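Local coordinates for 3,4-dihydroxybenzoate decarboxylase (PDB 5NY5), which probably catalyses the reversible decarboxylation of 3,4-dihydroxybenzoate to catechol as a UbiD-family enzyme dependent on prenylated FMN and a metal ion, at residues H96-V110 against L234-V248. Residues are numbered along the deposited sequence; the frame is centred on the assembly and turned at random.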
loop_
_atom_site.group_PDB
_atom_site.type_symbol
_atom_site.label_atom_id
_atom_site.label_comp_id
_atom_site.label_asym_id
_atom_site.label_seq_id
_atom_site.Cartn_x
_atom_site.Cartn_y
_atom_site.Cartn_z
ATOM N N HIS A 96 8.905 33.475 23.959
ATOM C CA HIS A 96 9.263 34.339 25.076
ATOM C C HIS A 96 9.977 33.561 26.173
ATOM O O HIS A 96 10.971 34.035 26.736
ATOM C CB HIS A 96 8.010 35.022 25.623
ATOM C CG HIS A 96 8.284 36.002 26.717
ATOM N ND1 HIS A 96 8.195 35.670 28.052
ATOM C CD2 HIS A 96 8.641 37.306 26.677
ATOM C CE1 HIS A 96 8.487 36.728 28.788
ATOM N NE2 HIS A 96 8.761 37.734 27.977
ATOM N N VAL A 97 9.491 32.359 26.483
ATOM C CA VAL A 97 10.153 31.541 27.494
ATOM C C VAL A 97 11.484 31.016 26.971
ATOM O O VAL A 97 12.493 31.023 27.687
ATOM C CB VAL A 97 9.228 30.395 27.943
ATOM C CG1 VAL A 97 9.927 29.533 28.976
ATOM C CG2 VAL A 97 7.930 30.952 28.503
ATOM N N GLY A 98 11.512 30.559 25.717
ATOM C CA GLY A 98 12.755 30.078 25.138
ATOM C C GLY A 98 13.841 31.134 25.101
ATOM O O GLY A 98 15.030 30.810 25.153
ATOM N N GLN A 99 13.452 32.407 25.008
ATOM C CA GLN A 99 14.429 33.487 25.105
ATOM C C GLN A 99 14.972 33.604 26.522
ATOM O O GLN A 99 16.165 33.861 26.719
ATOM C CB GLN A 99 13.796 34.804 24.654
ATOM C CG GLN A 99 14.672 36.034 24.841
ATOM C CD GLN A 99 15.771 36.152 23.798
ATOM O OE1 GLN A 99 15.978 35.249 22.987
ATOM N NE2 GLN A 99 16.479 37.275 23.813
ATOM N N ALA A 100 14.113 33.405 27.525
ATOM C CA ALA A 100 14.562 33.494 28.909
ATOM C C ALA A 100 15.406 32.291 29.307
ATOM O O ALA A 100 16.266 32.404 30.187
ATOM C CB ALA A 100 13.363 33.635 29.845
ATOM N N VAL A 101 15.175 31.136 28.678
ATOM C CA VAL A 101 15.973 29.951 28.976
ATOM C C VAL A 101 17.431 30.179 28.610
ATOM O O VAL A 101 18.338 29.680 29.287
ATOM C CB VAL A 101 15.387 28.724 28.248
ATOM C CG1 VAL A 101 16.296 27.516 28.396
ATOM C CG2 VAL A 101 14.006 28.405 28.785
ATOM N N LYS A 102 17.686 30.953 27.555
ATOM C CA LYS A 102 19.047 31.157 27.080
ATOM C C LYS A 102 19.831 32.156 27.920
ATOM O O LYS A 102 21.061 32.202 27.810
ATOM C CB LYS A 102 19.025 31.613 25.621
ATOM C CG LYS A 102 18.408 30.593 24.678
ATOM C CD LYS A 102 18.305 31.128 23.260
ATOM C CE LYS A 102 17.675 30.099 22.337
ATOM N NZ LYS A 102 16.346 29.649 22.840
ATOM N N ASN A 103 19.161 32.954 28.746
ATOM C CA ASN A 103 19.824 33.935 29.607
ATOM C C ASN A 103 19.259 33.843 31.019
ATOM O O ASN A 103 18.637 34.785 31.517
ATOM C CB ASN A 103 19.659 35.345 29.044
ATOM C CG ASN A 103 20.108 35.455 27.603
ATOM O OD1 ASN A 103 21.216 35.903 27.318
ATOM N ND2 ASN A 103 19.243 35.047 26.682
ATOM N N PRO A 104 19.470 32.720 31.700
ATOM C CA PRO A 104 18.844 32.529 33.011
ATOM C C PRO A 104 19.453 33.435 34.068
ATOM O O PRO A 104 20.558 33.962 33.924
ATOM C CB PRO A 104 19.119 31.055 33.320
ATOM C CG PRO A 104 20.385 30.767 32.600
ATOM C CD PRO A 104 20.354 31.597 31.344
ATOM N N VAL A 105 18.700 33.617 35.150
ATOM C CA VAL A 105 19.146 34.372 36.315
ATOM C C VAL A 105 19.180 33.414 37.496
ATOM O O VAL A 105 18.146 32.848 37.872
ATOM C CB VAL A 105 18.238 35.577 36.603
ATOM C CG1 VAL A 105 18.630 36.229 37.919
ATOM C CG2 VAL A 105 18.322 36.581 35.466
ATOM N N ALA A 106 20.363 33.239 38.077
ATOM C CA ALA A 106 20.574 32.188 39.056
ATOM C C ALA A 106 19.843 32.494 40.362
ATOM O O ALA A 106 19.710 33.656 40.754
ATOM C CB ALA A 106 22.063 32.009 39.330
ATOM N N PRO A 107 19.361 31.465 41.053
ATOM C CA PRO A 107 18.708 31.681 42.348
ATOM C C PRO A 107 19.700 32.132 43.412
ATOM O O PRO A 107 20.920 32.080 43.242
ATOM C CB PRO A 107 18.113 30.310 42.680
ATOM C CG PRO A 107 18.917 29.340 41.878
ATOM C CD PRO A 107 19.288 30.061 40.620
ATOM N N VAL A 108 19.145 32.583 44.535
ATOM C CA VAL A 108 19.919 33.117 45.650
ATOM C C VAL A 108 19.354 32.558 46.949
ATOM O O VAL A 108 18.133 32.487 47.123
ATOM C CB VAL A 108 19.897 34.661 45.664
ATOM C CG1 VAL A 108 20.522 35.194 46.938
ATOM C CG2 VAL A 108 20.617 35.215 44.446
ATOM N N VAL A 109 20.240 32.163 47.860
ATOM C CA VAL A 109 19.818 31.665 49.165
ATOM C C VAL A 109 19.593 32.842 50.105
ATOM O O VAL A 109 20.305 33.853 50.047
ATOM C CB VAL A 109 20.855 30.678 49.732
ATOM C CG1 VAL A 109 21.084 29.537 48.759
ATOM C CG2 VAL A 109 22.164 31.386 50.041
ATOM N N VAL A 110 18.579 32.727 50.958
ATOM C CA VAL A 110 18.237 33.782 51.911
ATOM C C VAL A 110 17.944 33.152 53.264
ATOM O O VAL A 110 17.564 31.976 53.355
ATOM C CB VAL A 110 17.023 34.615 51.448
ATOM C CG1 VAL A 110 17.291 35.266 50.100
ATOM C CG2 VAL A 110 15.771 33.759 51.397
ATOM N N LEU A 234 15.492 26.783 37.883
ATOM C CA LEU A 234 14.972 28.008 38.470
ATOM C C LEU A 234 15.488 29.255 37.769
ATOM O O LEU A 234 14.923 30.337 37.961
ATOM C CB LEU A 234 15.330 28.072 39.955
ATOM C CG LEU A 234 14.782 26.948 40.834
ATOM C CD1 LEU A 234 15.266 27.102 42.263
ATOM C CD2 LEU A 234 13.267 26.928 40.788
ATOM N N GLY A 235 16.548 29.130 36.967
ATOM C CA GLY A 235 17.087 30.279 36.265
ATOM C C GLY A 235 16.146 30.866 35.238
ATOM O O GLY A 235 16.258 32.053 34.914
ATOM N N VAL A 236 15.218 30.061 34.718
ATOM C CA VAL A 236 14.248 30.569 33.756
ATOM C C VAL A 236 13.292 31.540 34.435
ATOM O O VAL A 236 13.035 32.639 33.931
ATOM C CB VAL A 236 13.494 29.405 33.091
ATOM C CG1 VAL A 236 12.664 29.906 31.921
ATOM C CG2 VAL A 236 14.470 28.332 32.640
ATOM N N ALA A 237 12.758 31.150 35.594
ATOM C CA ALA A 237 11.851 32.028 36.327
ATOM C C ALA A 237 12.540 33.325 36.727
ATOM O O ALA A 237 11.957 34.409 36.601
ATOM C CB ALA A 237 11.308 31.310 37.561
ATOM N N GLY A 238 13.782 33.235 37.208
ATOM C CA GLY A 238 14.525 34.441 37.530
ATOM C C GLY A 238 14.707 35.348 36.329
ATOM O O GLY A 238 14.642 36.573 36.448
ATOM N N ALA A 239 14.932 34.758 35.155
ATOM C CA ALA A 239 15.055 35.563 33.944
ATOM C C ALA A 239 13.707 36.135 33.523
ATOM O O ALA A 239 13.633 37.269 33.036
ATOM C CB ALA A 239 15.657 34.727 32.818
ATOM N N LEU A 240 12.632 35.366 33.707
ATOM C CA LEU A 240 11.306 35.843 33.331
ATOM C C LEU A 240 10.845 36.999 34.210
ATOM O O LEU A 240 10.040 37.825 33.767
ATOM C CB LEU A 240 10.303 34.694 33.398
ATOM C CG LEU A 240 10.375 33.672 32.264
ATOM C CD1 LEU A 240 9.810 32.340 32.715
ATOM C CD2 LEU A 240 9.624 34.185 31.047
ATOM N N ARG A 241 11.337 37.079 35.448
ATOM C CA ARG A 241 10.980 38.167 36.348
ATOM C C ARG A 241 12.081 39.202 36.517
ATOM O O ARG A 241 11.849 40.216 37.184
ATOM C CB ARG A 241 10.606 37.622 37.735
ATOM C CG ARG A 241 9.495 36.584 37.742
ATOM C CD ARG A 241 8.233 37.097 37.075
ATOM N NE ARG A 241 7.117 36.175 37.261
ATOM C CZ ARG A 241 5.956 36.265 36.622
ATOM N NH1 ARG A 241 5.756 37.238 35.743
ATOM N NH2 ARG A 241 4.998 35.383 36.856
ATOM N N GLN A 242 13.263 38.978 35.938
ATOM C CA GLN A 242 14.423 39.849 36.149
ATOM C C GLN A 242 14.713 40.013 37.638
ATOM O O GLN A 242 15.139 41.072 38.100
ATOM C CB GLN A 242 14.229 41.204 35.469
ATOM C CG GLN A 242 14.335 41.152 33.958
ATOM C CD GLN A 242 15.697 40.679 33.493
ATOM O OE1 GLN A 242 15.873 39.515 33.134
ATOM N NE2 GLN A 242 16.669 41.583 33.493
ATOM N N GLN A 243 14.473 38.947 38.392
ATOM C CA GLN A 243 14.621 38.928 39.838
ATOM C C GLN A 243 14.910 37.498 40.275
ATOM O O GLN A 243 14.102 36.598 40.018
ATOM C CB GLN A 243 13.358 39.460 40.513
ATOM C CG GLN A 243 13.432 39.504 42.022
ATOM C CD GLN A 243 14.322 40.617 42.526
ATOM O OE1 GLN A 243 14.513 41.632 41.855
ATOM N NE2 GLN A 243 14.876 40.435 43.717
ATOM N N PRO A 244 16.046 37.249 40.923
ATOM C CA PRO A 244 16.426 35.868 41.243
ATOM C C PRO A 244 15.428 35.192 42.170
ATOM O O PRO A 244 14.856 35.815 43.065
ATOM C CB PRO A 244 17.796 36.025 41.914
ATOM C CG PRO A 244 17.857 37.447 42.344
ATOM C CD PRO A 244 17.073 38.215 41.335
ATOM N N VAL A 245 15.217 33.897 41.934
ATOM C CA VAL A 245 14.376 33.095 42.812
ATOM C C VAL A 245 15.090 32.894 44.141
ATOM O O VAL A 245 16.275 32.543 44.180
ATOM C CB VAL A 245 14.042 31.750 42.149
ATOM C CG1 VAL A 245 13.178 30.901 43.066
ATOM C CG2 VAL A 245 13.353 31.978 40.819
ATOM N N GLU A 246 14.373 33.114 45.237
ATOM C CA GLU A 246 14.967 33.038 46.563
ATOM C C GLU A 246 14.811 31.640 47.147
ATOM O O GLU A 246 13.744 31.027 47.052
ATOM C CB GLU A 246 14.332 34.075 47.491
ATOM C CG GLU A 246 14.670 35.510 47.117
ATOM C CD GLU A 246 13.792 36.527 47.818
ATOM O OE1 GLU A 246 13.734 37.683 47.350
ATOM O OE2 GLU A 246 13.159 36.174 48.834
ATOM N N LEU A 247 15.888 31.143 47.750
ATOM C CA LEU A 247 15.918 29.824 48.363
ATOM C C LEU A 247 16.214 29.952 49.850
ATOM O O LEU A 247 16.899 30.882 50.285
ATOM C CB LEU A 247 16.967 28.928 47.700
ATOM C CG LEU A 247 16.762 28.667 46.207
ATOM C CD1 LEU A 247 17.923 27.884 45.625
ATOM C CD2 LEU A 247 15.455 27.932 45.979
ATOM N N VAL A 248 15.693 29.008 50.626
ATOM C CA VAL A 248 15.870 28.987 52.072
ATOM C C VAL A 248 16.316 27.592 52.481
ATOM O O VAL A 248 15.818 26.593 51.954
ATOM C CB VAL A 248 14.576 29.395 52.810
ATOM C CG1 VAL A 248 13.395 28.573 52.321
ATOM C CG2 VAL A 248 14.742 29.252 54.317
#
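With chi1 at 173°, Val105 turns CG1 away from its own N and against CA and CB of Pro244, and puts CG2 near Ala239 CA, while its CB sits 3.5 Å from Gly238 C. On Val236 the same rotamer (chi1 -170°) turns CG1 to Val97 CG1 and Val101 CG2, 3.7 Å from the latter. Ala100 CB packs 3.8 Å from Leu240 CG and also meets Ala239 CB, and Leu240 CD2 reaches the His96 ring obliquely. The axes of segments 96-101 and 234-241 cross at 111°, 8.7 Å apart at closest, and the link between helix 96-101 and strand 108-110 runs over the second helix. Val105 N holds it there with a 2.9 Å hydrogen bond to Gly235 O; that carbonyl also accepts the helical N-H of Ala239. A Schellman motif with Gln242 at C-prime ends helix 234-241, and the chain then enters strand 246-249, the central strand of a three-stranded mixed sheet, with 108-110 its parallel neighbour. Three backbone hydrogen bonds make the pairing: Val108 N to Val245 O (2.9 Å), Leu247 N to Val108 O (2.7 Å) and Val110 N to Leu247 O. Pro107 CB lies alongside Leu247 CD1 at 3.8 Å. At the helical end, Val97 also touches Phe222, a prenylated-FMN-binding residue.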